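Local coordinates for UPF0135 protein SA1388 (Staphylococcus aureus subsp. aureus, PDB 3LNL) that is of unknown function but, as a NIF3-family member, builds a toroidal homohexamer capped by PII-like domains and binds zinc at a dinuclear metal centre, at residues D256-I261 against P268-V273; M252-F257 against G322-D327; A8-L13 against V38-V43; T77-N82 against L86-L91; M120-I125 against K281-I286. The protein carries 2 engineered substitutions. All coordinates share one frame; numbering follows the deposited sequence.

Five contacts sample the two NIF3 parts of the chain. Contacts 3 and 4 come first, one after the other, in the N-terminal part, their centres 23 Å apart. Contacts 1, 2 and 5 gather 34 to 42 Å from them, centre to centre. Contacts 1 and 2 share helix 254-264, have centres about 8 Å apart and reach neighbouring strands, 271-273 and 325-327. Contact 5, its centre about 12 Å from that of contact 2, uses strand 279-285 of the same sheet, and Phe257 and Ile283 join its core to theirs. Because 120-125 precedes the PII-like insertion and 281-286 follows it, contact 5 brings the chain back together across that excursion; contacts 2 and 5 alternate along the sequence.

Contact 1: D256-I261 against P268-V273; sequences DFAADI and PSVRFV
A turn of helix 254-264 faces the run 268-273, which becomes strand at 271, and the two backbones come nearest at Ala258 and Val270, whose CA atoms are 7.0 Å apart. Ala258 is the one helix residue with a side-chain atom within 4.5 Å of the run. Its CB points at the run and meets two of its residues, Val270 just before the strand and Phe272 within it: CD2 of Phe272 lies 3.9 Å from Ala258 CB, and CG1 of Val270 is 4.2 Å from that same CB. The methyl meets the Phe272 ring obliquely. Phe272 holds its CG between its own backbone N and carbonyl carbon (chi1 66°), a torsion that stands the ring up beside the methyl. Val270 offers the branch that lies anti to its backbone N (chi1 162°). No hydrogen bond crosses the contact; the interface is small, 137 Å² in all, buried and apolar. Between Val270 and Phe272, the CB of Arg271 points away from the helix, and its NE forms a salt bridge with Asp327 OD2. Val270 is about 12 Å, side chain to side chain, from the zinc ligand His330. Strand 271-273 pairs antiparallel with strand 325-327, and Arg271 and Phe272 also pair antiparallel with a strand of the second subunit, so the sheet runs on across the interface; Ile370 of that subunit packs on Ala258, and Phe272 also touches Leu254 at the start of the helix.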
# COMPACT_ATOMS: atom_id res chain seq x y z
N ASP B 256 44.12 -6.30 -11.54
CA ASP B 256 44.88 -7.46 -11.11
C ASP B 256 44.07 -8.32 -10.15
O ASP B 256 44.13 -9.54 -10.21
CB ASP B 256 46.20 -7.04 -10.45
CG ASP B 256 47.23 -6.55 -11.48
OD1 ASP B 256 46.99 -6.61 -12.70
OD2 ASP B 256 48.28 -6.12 -11.04
N PHE B 257 43.32 -7.66 -9.25
CA PHE B 257 42.42 -8.36 -8.36
C PHE B 257 41.33 -9.09 -9.14
O PHE B 257 41.08 -10.28 -8.89
CB PHE B 257 41.80 -7.43 -7.32
CG PHE B 257 40.95 -8.14 -6.33
CD1 PHE B 257 41.46 -9.20 -5.60
CD2 PHE B 257 39.62 -7.78 -6.15
CE1 PHE B 257 40.66 -9.91 -4.71
CE2 PHE B 257 38.84 -8.45 -5.24
CZ PHE B 257 39.38 -9.51 -4.51
N ALA B 258 40.70 -8.40 -10.08
CA ALA B 258 39.72 -9.05 -10.95
C ALA B 258 40.27 -10.30 -11.65
O ALA B 258 39.61 -11.35 -11.68
CB ALA B 258 39.13 -8.05 -11.99
N ALA B 259 41.49 -10.21 -12.19
CA ALA B 259 42.11 -11.35 -12.89
C ALA B 259 42.39 -12.49 -11.97
O ALA B 259 42.24 -13.67 -12.31
CB ALA B 259 43.40 -10.92 -13.59
N ASP B 260 42.88 -12.14 -10.78
CA ASP B 260 43.20 -13.16 -9.77
C ASP B 260 41.98 -13.97 -9.36
O ASP B 260 42.04 -15.19 -9.24
CB ASP B 260 43.81 -12.48 -8.53
CG ASP B 260 44.41 -13.45 -7.62
OD1 ASP B 260 45.40 -14.10 -8.01
OD2 ASP B 260 43.92 -13.58 -6.49
N ILE B 261 40.87 -13.30 -9.12
CA ILE B 261 39.71 -14.00 -8.63
C ILE B 261 39.00 -14.76 -9.79
O ILE B 261 38.41 -15.81 -9.56
CB ILE B 261 38.76 -13.12 -7.71
CG1 ILE B 261 37.98 -12.06 -8.48
CG2 ILE B 261 39.57 -12.53 -6.48
CD1 ILE B 261 37.12 -11.18 -7.58
N PRO B 268 34.62 -17.98 -16.51
CA PRO B 268 34.93 -17.79 -17.94
C PRO B 268 35.13 -16.35 -18.35
O PRO B 268 35.94 -16.06 -19.22
CB PRO B 268 33.70 -18.39 -18.66
CG PRO B 268 33.16 -19.40 -17.70
CD PRO B 268 33.37 -18.76 -16.33
N SER B 269 34.44 -15.44 -17.67
CA SER B 269 34.52 -14.02 -18.00
C SER B 269 34.20 -13.25 -16.73
O SER B 269 33.30 -13.61 -16.01
CB SER B 269 33.47 -13.67 -19.06
OG SER B 269 33.36 -12.28 -19.27
N VAL B 270 34.99 -12.20 -16.46
CA VAL B 270 34.73 -11.26 -15.39
C VAL B 270 34.70 -9.85 -15.97
O VAL B 270 35.35 -9.59 -16.98
CB VAL B 270 35.82 -11.45 -14.29
CG1 VAL B 270 35.90 -10.28 -13.37
CG2 VAL B 270 35.53 -12.80 -13.53
N ARG B 271 33.91 -8.96 -15.36
CA ARG B 271 33.92 -7.55 -15.72
C ARG B 271 33.96 -6.67 -14.47
O ARG B 271 33.42 -7.03 -13.38
CB ARG B 271 32.70 -7.20 -16.61
CG ARG B 271 31.37 -7.54 -16.02
CD ARG B 271 30.25 -7.56 -17.06
NE ARG B 271 28.98 -8.00 -16.46
CZ ARG B 271 27.84 -8.18 -17.13
NH1 ARG B 271 27.80 -7.98 -18.45
NH2 ARG B 271 26.73 -8.53 -16.49
N PHE B 272 34.63 -5.53 -14.60
CA PHE B 272 34.79 -4.66 -13.49
C PHE B 272 34.46 -3.25 -13.87
O PHE B 272 34.39 -2.90 -15.04
CB PHE B 272 36.16 -4.79 -12.85
CG PHE B 272 37.31 -4.35 -13.70
CD1 PHE B 272 37.73 -3.03 -13.69
CD2 PHE B 272 38.03 -5.27 -14.45
CE1 PHE B 272 38.81 -2.64 -14.47
CE2 PHE B 272 39.13 -4.88 -15.18
CZ PHE B 272 39.50 -3.57 -15.20
N VAL B 273 34.16 -2.47 -12.85
CA VAL B 273 33.83 -1.07 -13.02
C VAL B 273 34.76 -0.29 -12.14
O VAL B 273 34.81 -0.52 -10.92
CB VAL B 273 32.35 -0.78 -12.59
CG1 VAL B 273 32.00 0.74 -12.75
CG2 VAL B 273 31.38 -1.64 -13.39

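Contact 2: M252-F257 against G322-D327; sequences MTLEDF and GVNLID
The first turn of helix 254-264, where strand 240-253 gives way to helix, rests on strand 325-327 through Leu254, Phe257 and Ile326. Thr253 is the N-cap: its OG1 accepts from Asp256 N at 3.2 Å with an N-H...O angle of 149°, a moderately bent bond that ties up an amide of the first turn. The CD1 methyl of Ile326 does most of the touching. It lies 3.5 Å from Phe257 CD2, a snug approach that is oblique to the ring, and it is 3.9 Å from CD1 of Leu254. The Leu254 and Ile326 side chains run alongside each other in opposite directions, overlapping at their ends, so that CD1 of Leu254 also reaches Ile326 CG1 at 4.0 Å. Leu254 sends its CG out anti to the backbone N (chi1 -178°), which carries both methyls down to the strand; while CD1 meets Ile326, CD2 lies 4.2 Å from the CB of Asn324. Asn324 ND2 donates to the backbone O of Asp303, in the loop before strand 304-307. Across the two segments there is no hydrogen bond, and the four touching residues are buried. Strand 325-327 lies between strands 271-273 and 304-307; Phe272 from the first and Val304 from the second fill in beside Leu254 and Ile326, while the CB of Leu325 points away from helix 254-264 and its side chain touches helix 294-299.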
# COMPACT_ATOMS: atom_id res chain seq x y z
N MET B 252 46.68 -4.35 -4.22
CA MET B 252 46.89 -4.60 -5.62
C MET B 252 45.94 -3.75 -6.47
O MET B 252 45.09 -3.04 -5.95
CB MET B 252 46.71 -6.07 -5.93
CG MET B 252 45.34 -6.59 -5.67
SD MET B 252 45.38 -8.42 -5.49
CE MET B 252 45.69 -8.88 -7.15
N THR B 253 46.11 -3.79 -7.79
CA THR B 253 45.26 -2.96 -8.65
C THR B 253 43.93 -3.69 -8.86
O THR B 253 43.85 -4.91 -8.80
CB THR B 253 45.92 -2.65 -10.02
OG1 THR B 253 46.02 -3.85 -10.79
CG2 THR B 253 47.35 -1.97 -9.88
N LEU B 254 42.87 -2.91 -9.08
CA LEU B 254 41.58 -3.44 -9.42
C LEU B 254 41.62 -4.51 -10.54
O LEU B 254 40.98 -5.58 -10.42
CB LEU B 254 40.63 -2.31 -9.81
CG LEU B 254 39.19 -2.64 -10.15
CD1 LEU B 254 38.51 -3.48 -9.03
CD2 LEU B 254 38.39 -1.31 -10.40
N GLU B 255 42.29 -4.22 -11.64
CA GLU B 255 42.33 -5.18 -12.73
C GLU B 255 43.08 -6.44 -12.35
O GLU B 255 42.67 -7.53 -12.72
CB GLU B 255 42.92 -4.58 -13.99
CG GLU B 255 44.36 -4.37 -13.97
CD GLU B 255 44.86 -3.73 -15.27
OE1 GLU B 255 46.01 -3.22 -15.23
OE2 GLU B 255 44.10 -3.73 -16.28
N ASP B 256 44.12 -6.30 -11.54
CA ASP B 256 44.88 -7.46 -11.11
C ASP B 256 44.07 -8.32 -10.15
O ASP B 256 44.13 -9.54 -10.21
CB ASP B 256 46.20 -7.04 -10.45
CG ASP B 256 47.23 -6.55 -11.48
OD1 ASP B 256 46.99 -6.61 -12.70
OD2 ASP B 256 48.28 -6.12 -11.04
N PHE B 257 43.32 -7.66 -9.25
CA PHE B 257 42.42 -8.36 -8.36
C PHE B 257 41.33 -9.09 -9.14
O PHE B 257 41.08 -10.28 -8.89
CB PHE B 257 41.80 -7.43 -7.32
CG PHE B 257 40.95 -8.14 -6.33
CD1 PHE B 257 41.46 -9.20 -5.60
CD2 PHE B 257 39.62 -7.78 -6.15
CE1 PHE B 257 40.66 -9.91 -4.71
CE2 PHE B 257 38.84 -8.45 -5.24
CZ PHE B 257 39.38 -9.51 -4.51
N GLY B 322 32.29 6.80 -8.48
CA GLY B 322 33.55 6.26 -8.02
C GLY B 322 33.43 4.99 -7.20
O GLY B 322 34.36 4.65 -6.48
N VAL B 323 32.31 4.29 -7.28
CA VAL B 323 32.16 3.05 -6.55
C VAL B 323 32.72 1.92 -7.43
O VAL B 323 32.26 1.70 -8.58
CB VAL B 323 30.70 2.79 -6.11
CG1 VAL B 323 30.55 1.34 -5.49
CG2 VAL B 323 30.25 3.85 -5.11
N ASN B 324 33.74 1.22 -6.96
CA ASN B 324 34.32 0.19 -7.76
C ASN B 324 33.59 -1.16 -7.63
O ASN B 324 33.25 -1.57 -6.53
CB ASN B 324 35.80 0.02 -7.42
CG ASN B 324 36.57 1.28 -7.58
OD1 ASN B 324 36.45 1.95 -8.61
ND2 ASN B 324 37.35 1.63 -6.59
N LEU B 325 33.34 -1.82 -8.75
CA LEU B 325 32.60 -3.08 -8.74
C LEU B 325 33.36 -4.15 -9.50
O LEU B 325 34.11 -3.83 -10.41
CB LEU B 325 31.25 -2.92 -9.42
CG LEU B 325 30.29 -1.87 -8.91
CD1 LEU B 325 29.08 -1.79 -9.91
CD2 LEU B 325 29.84 -2.12 -7.49
N ILE B 326 33.17 -5.40 -9.08
CA ILE B 326 33.49 -6.57 -9.87
C ILE B 326 32.27 -7.49 -9.92
O ILE B 326 31.70 -7.90 -8.89
CB ILE B 326 34.74 -7.39 -9.37
CG1 ILE B 326 35.97 -6.50 -9.26
CG2 ILE B 326 35.02 -8.54 -10.34
CD1 ILE B 326 37.14 -7.06 -8.51
N ASP B 327 31.87 -7.83 -11.14
CA ASP B 327 30.90 -8.88 -11.41
C ASP B 327 31.61 -10.20 -11.60
O ASP B 327 32.20 -10.45 -12.65
CB ASP B 327 30.09 -8.51 -12.65
CG ASP B 327 28.83 -9.36 -12.84
OD1 ASP B 327 28.70 -10.43 -12.21
OD2 ASP B 327 27.97 -8.93 -13.66

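Contact 3: A8-L13 against V38-V43; sequences ADLMTL and VEVTGV
This is a small, buried apolar contact between the N-terminal helix 7-17 and the link before strand 43-46 together with the strand's first residue: Leu10 meets Val40 and Val43. One methyl does all the work, Leu10 CD2, which lies 4.2 Å from CG2 of Val43 and 4.4 Å from CG2 of Val40, spanning the two valines. With its CG anti to the backbone N (chi1 178°), Leu10 leans out from the helix toward them. The distances are loose and only 104 Å² is buried, so the two segments touch lightly here. Backbone hydrogen bonds add to this: Val38 with Ile7, Val40 with Met5 and Ala8 with Glu36, binding the link to the residues at and just before the start of the helix. Leu10 also packs against Leu344 and Phe348 of helix 336-350, and against Thr64 and Ile99 on two strands of the sheet, while Val43 reaches Leu344 as well. Helices 7-17 and 336-350 therefore lie on the same face of the mixed sheet whose strands 43-46, 64-67 and 97-100 run parallel, the layered alpha/beta arrangement of a NIF3 domain.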
# COMPACT_ATOMS: atom_id res chain seq x y z
N ALA B 8 14.18 -35.55 9.57
CA ALA B 8 13.91 -34.71 10.73
C ALA B 8 15.20 -34.45 11.57
O ALA B 8 15.46 -33.32 11.97
CB ALA B 8 12.80 -35.34 11.61
N ASP B 9 16.02 -35.49 11.76
CA ASP B 9 17.31 -35.38 12.47
C ASP B 9 18.26 -34.48 11.68
O ASP B 9 18.94 -33.62 12.26
CB ASP B 9 17.97 -36.75 12.70
CG ASP B 9 17.06 -37.71 13.42
OD1 ASP B 9 16.81 -37.42 14.60
OD2 ASP B 9 16.62 -38.73 12.83
N LEU B 10 18.32 -34.67 10.37
CA LEU B 10 19.20 -33.83 9.58
C LEU B 10 18.77 -32.36 9.68
O LEU B 10 19.61 -31.45 9.81
CB LEU B 10 19.21 -34.26 8.13
CG LEU B 10 20.07 -33.44 7.14
CD1 LEU B 10 21.58 -33.39 7.56
CD2 LEU B 10 19.94 -33.95 5.65
N MET B 11 17.47 -32.09 9.59
CA MET B 11 16.96 -30.73 9.69
C MET B 11 17.37 -30.05 11.00
O MET B 11 17.75 -28.85 11.01
CB MET B 11 15.45 -30.70 9.53
CG MET B 11 15.02 -30.98 8.07
SD MET B 11 15.56 -29.67 6.94
CE MET B 11 14.83 -28.23 7.60
N THR B 12 17.26 -30.78 12.11
CA THR B 12 17.69 -30.25 13.41
C THR B 12 19.17 -29.88 13.41
O THR B 12 19.57 -28.84 13.93
CB THR B 12 17.40 -31.27 14.54
OG1 THR B 12 16.01 -31.61 14.53
CG2 THR B 12 17.79 -30.70 15.89
N LEU B 13 20.00 -30.72 12.81
CA LEU B 13 21.43 -30.45 12.76
C LEU B 13 21.72 -29.23 11.89
O LEU B 13 22.46 -28.34 12.30
CB LEU B 13 22.17 -31.68 12.24
CG LEU B 13 23.71 -31.63 12.17
CD1 LEU B 13 24.26 -31.27 13.56
CD2 LEU B 13 24.23 -32.99 11.71
N VAL B 38 11.67 -40.09 6.69
CA VAL B 38 12.47 -40.97 5.85
C VAL B 38 13.93 -41.00 6.26
O VAL B 38 14.49 -40.00 6.60
CB VAL B 38 12.30 -40.60 4.32
CG1 VAL B 38 13.43 -41.14 3.50
CG2 VAL B 38 10.94 -41.21 3.83
N GLU B 39 14.54 -42.18 6.20
CA GLU B 39 15.95 -42.36 6.56
C GLU B 39 16.87 -41.80 5.44
O GLU B 39 16.62 -42.06 4.28
CB GLU B 39 16.18 -43.87 6.87
CG GLU B 39 17.60 -44.22 7.09
CD GLU B 39 17.84 -45.66 7.55
OE1 GLU B 39 16.91 -46.38 8.02
OE2 GLU B 39 19.04 -45.99 7.45
N VAL B 40 17.88 -41.00 5.80
CA VAL B 40 18.80 -40.39 4.84
C VAL B 40 19.83 -41.42 4.37
O VAL B 40 20.51 -42.03 5.19
CB VAL B 40 19.55 -39.21 5.45
CG1 VAL B 40 20.59 -38.61 4.47
CG2 VAL B 40 18.56 -38.12 5.91
N THR B 41 19.93 -41.62 3.06
CA THR B 41 20.87 -42.61 2.53
C THR B 41 22.16 -41.99 2.06
O THR B 41 23.17 -42.66 1.92
CB THR B 41 20.27 -43.39 1.32
OG1 THR B 41 19.94 -42.46 0.28
CG2 THR B 41 19.05 -44.25 1.74
N GLY B 42 22.14 -40.67 1.84
CA GLY B 42 23.30 -39.96 1.38
C GLY B 42 22.88 -38.55 1.05
O GLY B 42 21.69 -38.33 0.78
N VAL B 43 23.84 -37.62 1.07
CA VAL B 43 23.56 -36.20 0.81
C VAL B 43 24.43 -35.63 -0.36
O VAL B 43 25.66 -35.74 -0.35
CB VAL B 43 23.77 -35.33 2.11
CG1 VAL B 43 23.50 -33.78 1.85
CG2 VAL B 43 22.89 -35.88 3.31

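Contact 4: T77-N82 against L86-L91; sequences TSLKAN and LIIRKL
The guanidinium of Arg89 is the flat group here; the backbone of Leu79, Lys80 and Ala81 passes it obliquely, with Leu79 O, Lys80 C and Ala81 N all nearby. The motif is a tight strand-to-helix turn, an inverse gamma turn centred on Ala81, closed by a weak Asn82 N to Lys80 O bond, that carries the short, weakly bonded strand 79-80 into helix 83-93. Arg89 comes back from the second turn of that helix to hold the strand: NH1 donates to Leu79 O at 3.3 Å, N-H...O angle 144°, with the oxygen 28° out of the guanidinium plane, so the bond is long and skewed. A bend at chi3 (57°) brings the arm back beside the backbone, leaving CD 3.3 Å from Lys80 O. The other bond across the contact is Leu86 N to Asn82 O, 3.2 Å; this donor stands above the carbonyl plane rather than on a lone pair. Apart from these two bonds, Leu79 and Ile88 cross at about a right angle, both buried. The same two residues also serve the interface: Leu79 packs on Ile88 of the third subunit and Ile88 on its Leu79, while Leu79 and Lys80 join a parallel ladder with a strand of that chain. At the more exposed end Leu86 lies along the turn, its CD1 3.7 Å from Ala81 C. On the buried side Leu79 CD2 is lodged against Ile88, 3.6 Å from CG2 and 3.7 Å from CD1.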
# COMPACT_ATOMS: atom_id res chain seq x y z
N THR B 77 1.84 -23.40 -9.03
CA THR B 77 0.42 -23.58 -9.29
C THR B 77 0.09 -24.84 -10.12
O THR B 77 -1.06 -25.18 -10.28
CB THR B 77 -0.14 -22.38 -10.00
OG1 THR B 77 0.62 -22.16 -11.20
CG2 THR B 77 -0.08 -21.10 -9.06
N SER B 78 1.11 -25.50 -10.66
CA SER B 78 0.92 -26.83 -11.24
C SER B 78 2.15 -27.73 -11.15
O SER B 78 3.24 -27.26 -10.96
CB SER B 78 0.49 -26.72 -12.69
OG SER B 78 1.57 -26.32 -13.47
N LEU B 79 1.94 -29.04 -11.30
CA LEU B 79 3.04 -30.01 -11.29
C LEU B 79 2.84 -30.95 -12.49
O LEU B 79 2.30 -32.06 -12.38
CB LEU B 79 3.04 -30.76 -9.97
CG LEU B 79 3.33 -29.84 -8.78
CD1 LEU B 79 2.95 -30.49 -7.43
CD2 LEU B 79 4.83 -29.45 -8.83
N LYS B 80 3.19 -30.41 -13.65
CA LYS B 80 3.06 -31.12 -14.92
C LYS B 80 4.43 -31.63 -15.38
O LYS B 80 5.46 -31.23 -14.81
CB LYS B 80 2.52 -30.17 -15.98
CG LYS B 80 1.08 -29.78 -15.78
CD LYS B 80 0.59 -28.84 -16.85
CE LYS B 80 1.23 -27.46 -16.75
NZ LYS B 80 0.43 -26.56 -17.67
N ALA B 81 4.43 -32.48 -16.40
CA ALA B 81 5.62 -33.12 -16.89
C ALA B 81 6.40 -32.18 -17.80
O ALA B 81 6.68 -32.50 -18.95
CB ALA B 81 5.27 -34.40 -17.65
N ASN B 82 6.71 -30.99 -17.31
CA ASN B 82 7.52 -30.06 -18.06
C ASN B 82 8.04 -28.99 -17.12
O ASN B 82 7.56 -28.82 -15.99
CB ASN B 82 6.78 -29.46 -19.25
CG ASN B 82 5.80 -28.34 -18.91
OD1 ASN B 82 6.19 -27.19 -18.62
ND2 ASN B 82 4.51 -28.62 -19.13
N LEU B 86 8.72 -31.09 -14.05
CA LEU B 86 9.40 -32.34 -14.35
C LEU B 86 10.43 -32.68 -13.26
O LEU B 86 10.54 -33.81 -12.86
CB LEU B 86 10.07 -32.22 -15.72
CG LEU B 86 10.51 -33.50 -16.42
CD1 LEU B 86 9.30 -34.30 -16.84
CD2 LEU B 86 11.39 -33.16 -17.65
N ILE B 87 11.10 -31.68 -12.72
CA ILE B 87 12.12 -31.87 -11.71
C ILE B 87 11.43 -32.26 -10.37
O ILE B 87 11.81 -33.24 -9.69
CB ILE B 87 12.97 -30.60 -11.48
CG1 ILE B 87 13.74 -30.19 -12.76
CG2 ILE B 87 13.98 -30.81 -10.38
CD1 ILE B 87 14.38 -28.84 -12.66
N ILE B 88 10.36 -31.55 -10.03
CA ILE B 88 9.70 -31.75 -8.75
C ILE B 88 9.07 -33.15 -8.74
O ILE B 88 9.15 -33.89 -7.75
CB ILE B 88 8.65 -30.65 -8.52
CG1 ILE B 88 9.31 -29.28 -8.33
CG2 ILE B 88 7.73 -31.02 -7.32
CD1 ILE B 88 8.27 -28.07 -8.51
N ARG B 89 8.40 -33.50 -9.85
CA ARG B 89 7.80 -34.83 -10.01
C ARG B 89 8.86 -35.95 -9.94
O ARG B 89 8.62 -36.99 -9.35
CB ARG B 89 7.01 -34.95 -11.33
CG ARG B 89 5.78 -34.00 -11.41
CD ARG B 89 5.22 -33.85 -12.80
NE ARG B 89 4.85 -35.15 -13.35
CZ ARG B 89 3.74 -35.81 -13.07
NH1 ARG B 89 2.74 -35.29 -12.33
NH2 ARG B 89 3.57 -36.99 -13.60
N LYS B 90 10.02 -35.73 -10.53
CA LYS B 90 11.05 -36.74 -10.48
C LYS B 90 11.55 -36.96 -9.05
O LYS B 90 11.76 -38.11 -8.66
CB LYS B 90 12.19 -36.41 -11.46
CG LYS B 90 13.24 -37.59 -11.59
CD LYS B 90 13.73 -37.77 -13.01
CE LYS B 90 14.45 -39.08 -13.27
NZ LYS B 90 15.15 -38.88 -14.58
N LEU B 91 11.70 -35.89 -8.27
CA LEU B 91 12.11 -35.98 -6.84
C LEU B 91 11.11 -36.86 -6.11
O LEU B 91 11.47 -37.81 -5.42
CB LEU B 91 12.17 -34.57 -6.18
CG LEU B 91 13.33 -33.71 -6.65
CD1 LEU B 91 13.16 -32.17 -6.37
CD2 LEU B 91 14.65 -34.25 -6.05

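Contact 5: M120-I125 against K281-I286; sequences MGLKNI and KRIAII
Met120 and Leu122 pack onto Ile283 and Ile285 of strand 279-285 in a purely apolar contact, the first two standing on either side of Gly121, the positive-phi residue of the Schellman motif that ends helix 112-119. Met120 and Ile285 meet tip to tip, SD 3.9 Å from Ile285 CD1, and the Met120 chain is extended beyond CG to get there. Leu122 CD1 reaches the same Ile285 CD1 tip to tip at 3.7 Å, so that one methyl takes partners from both residues. With Ile283, Leu122 crosses at about a right angle. No hydrogen bond joins the two segments; several of their polar atoms bond to strand 240-253, Lys123 pairing with Glu247 while Lys281 and Ile283 pair with Val248 and Ala246, and Met120 O accepts from Lys264 NZ. The touching residues are buried. Ile285 leans on Asn113 and Leu116 of helix 112-119, and its side chain is about 10 Å from a bound zinc ion, outside the metal's coordination shell. Ile283 CD1 sits 3.9 Å from CD2 of Leu122 and 4.1 Å from CD1 of Leu122, set against the fork of the leucine.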
# COMPACT_ATOMS: atom_id res chain seq x y z
N MET B 120 38.98 -16.84 -2.69
CA MET B 120 39.78 -15.73 -3.20
C MET B 120 41.10 -15.49 -2.50
O MET B 120 41.87 -14.65 -2.95
CB MET B 120 38.95 -14.46 -3.16
CG MET B 120 37.77 -14.49 -4.07
SD MET B 120 36.80 -13.01 -3.84
CE MET B 120 35.21 -13.47 -4.56
N GLY B 121 41.36 -16.24 -1.43
CA GLY B 121 42.61 -16.12 -0.68
C GLY B 121 42.70 -14.92 0.22
O GLY B 121 43.78 -14.48 0.54
N LEU B 122 41.55 -14.38 0.63
CA LEU B 122 41.52 -13.14 1.40
C LEU B 122 41.73 -13.42 2.87
O LEU B 122 41.58 -14.56 3.32
CB LEU B 122 40.22 -12.38 1.21
CG LEU B 122 39.85 -12.14 -0.26
CD1 LEU B 122 38.52 -11.40 -0.37
CD2 LEU B 122 40.99 -11.44 -1.03
N LYS B 123 42.10 -12.36 3.59
CA LYS B 123 42.40 -12.40 5.02
C LYS B 123 41.42 -11.50 5.76
O LYS B 123 40.68 -10.72 5.13
CB LYS B 123 43.81 -11.85 5.30
CG LYS B 123 44.96 -12.60 4.63
CD LYS B 123 45.10 -14.02 5.14
CE LYS B 123 46.30 -14.73 4.57
NZ LYS B 123 46.38 -16.07 5.16
N ASN B 124 41.43 -11.61 7.09
CA ASN B 124 40.69 -10.73 8.00
C ASN B 124 39.23 -10.63 7.63
O ASN B 124 38.69 -9.55 7.48
CB ASN B 124 41.38 -9.34 8.07
CG ASN B 124 42.78 -9.43 8.68
OD1 ASN B 124 43.04 -10.29 9.53
ND2 ASN B 124 43.69 -8.56 8.25
N ILE B 125 38.61 -11.79 7.41
CA ILE B 125 37.28 -11.85 6.87
C ILE B 125 36.26 -11.67 8.00
O ILE B 125 36.33 -12.39 9.00
CB ILE B 125 37.01 -13.21 6.20
CG1 ILE B 125 38.04 -13.48 5.09
CG2 ILE B 125 35.59 -13.22 5.55
CD1 ILE B 125 38.04 -14.93 4.57
N LYS B 281 42.50 -2.64 -1.40
CA LYS B 281 42.92 -3.43 -0.24
C LYS B 281 41.76 -4.15 0.44
O LYS B 281 41.89 -5.36 0.77
CB LYS B 281 43.60 -2.52 0.76
CG LYS B 281 43.90 -3.19 2.05
CD LYS B 281 45.05 -4.19 1.90
CE LYS B 281 45.43 -4.74 3.24
NZ LYS B 281 46.37 -5.82 3.01
N ARG B 282 40.69 -3.41 0.73
CA ARG B 282 39.53 -3.95 1.39
C ARG B 282 38.41 -4.24 0.37
O ARG B 282 38.08 -3.42 -0.46
CB ARG B 282 39.03 -2.99 2.48
CG ARG B 282 40.13 -2.57 3.41
CD ARG B 282 39.65 -1.61 4.50
NE ARG B 282 38.71 -2.31 5.35
CZ ARG B 282 37.92 -1.73 6.24
NH1 ARG B 282 37.95 -0.40 6.40
NH2 ARG B 282 37.11 -2.48 6.98
N ILE B 283 37.82 -5.43 0.51
CA ILE B 283 36.91 -6.01 -0.42
C ILE B 283 35.60 -6.37 0.29
O ILE B 283 35.61 -7.04 1.30
CB ILE B 283 37.58 -7.27 -0.99
CG1 ILE B 283 38.91 -6.84 -1.72
CG2 ILE B 283 36.65 -7.98 -2.01
CD1 ILE B 283 39.99 -7.72 -1.45
N ALA B 284 34.47 -5.89 -0.21
CA ALA B 284 33.17 -6.34 0.29
C ALA B 284 32.65 -7.36 -0.74
O ALA B 284 32.75 -7.11 -1.95
CB ALA B 284 32.21 -5.17 0.42
N ILE B 285 32.06 -8.44 -0.26
CA ILE B 285 31.55 -9.53 -1.12
C ILE B 285 30.14 -9.91 -0.74
O ILE B 285 29.87 -10.24 0.41
CB ILE B 285 32.39 -10.79 -1.01
CG1 ILE B 285 33.85 -10.56 -1.42
CG2 ILE B 285 31.81 -11.90 -1.92
CD1 ILE B 285 34.81 -11.61 -0.81
N ILE B 286 29.23 -9.82 -1.70
CA ILE B 286 27.90 -10.41 -1.59
C ILE B 286 27.67 -11.29 -2.82
O ILE B 286 27.43 -10.83 -3.93
CB ILE B 286 26.75 -9.41 -1.40
CG1 ILE B 286 26.96 -8.60 -0.14
CG2 ILE B 286 25.38 -10.19 -1.32
CD1 ILE B 286 25.96 -7.52 0.10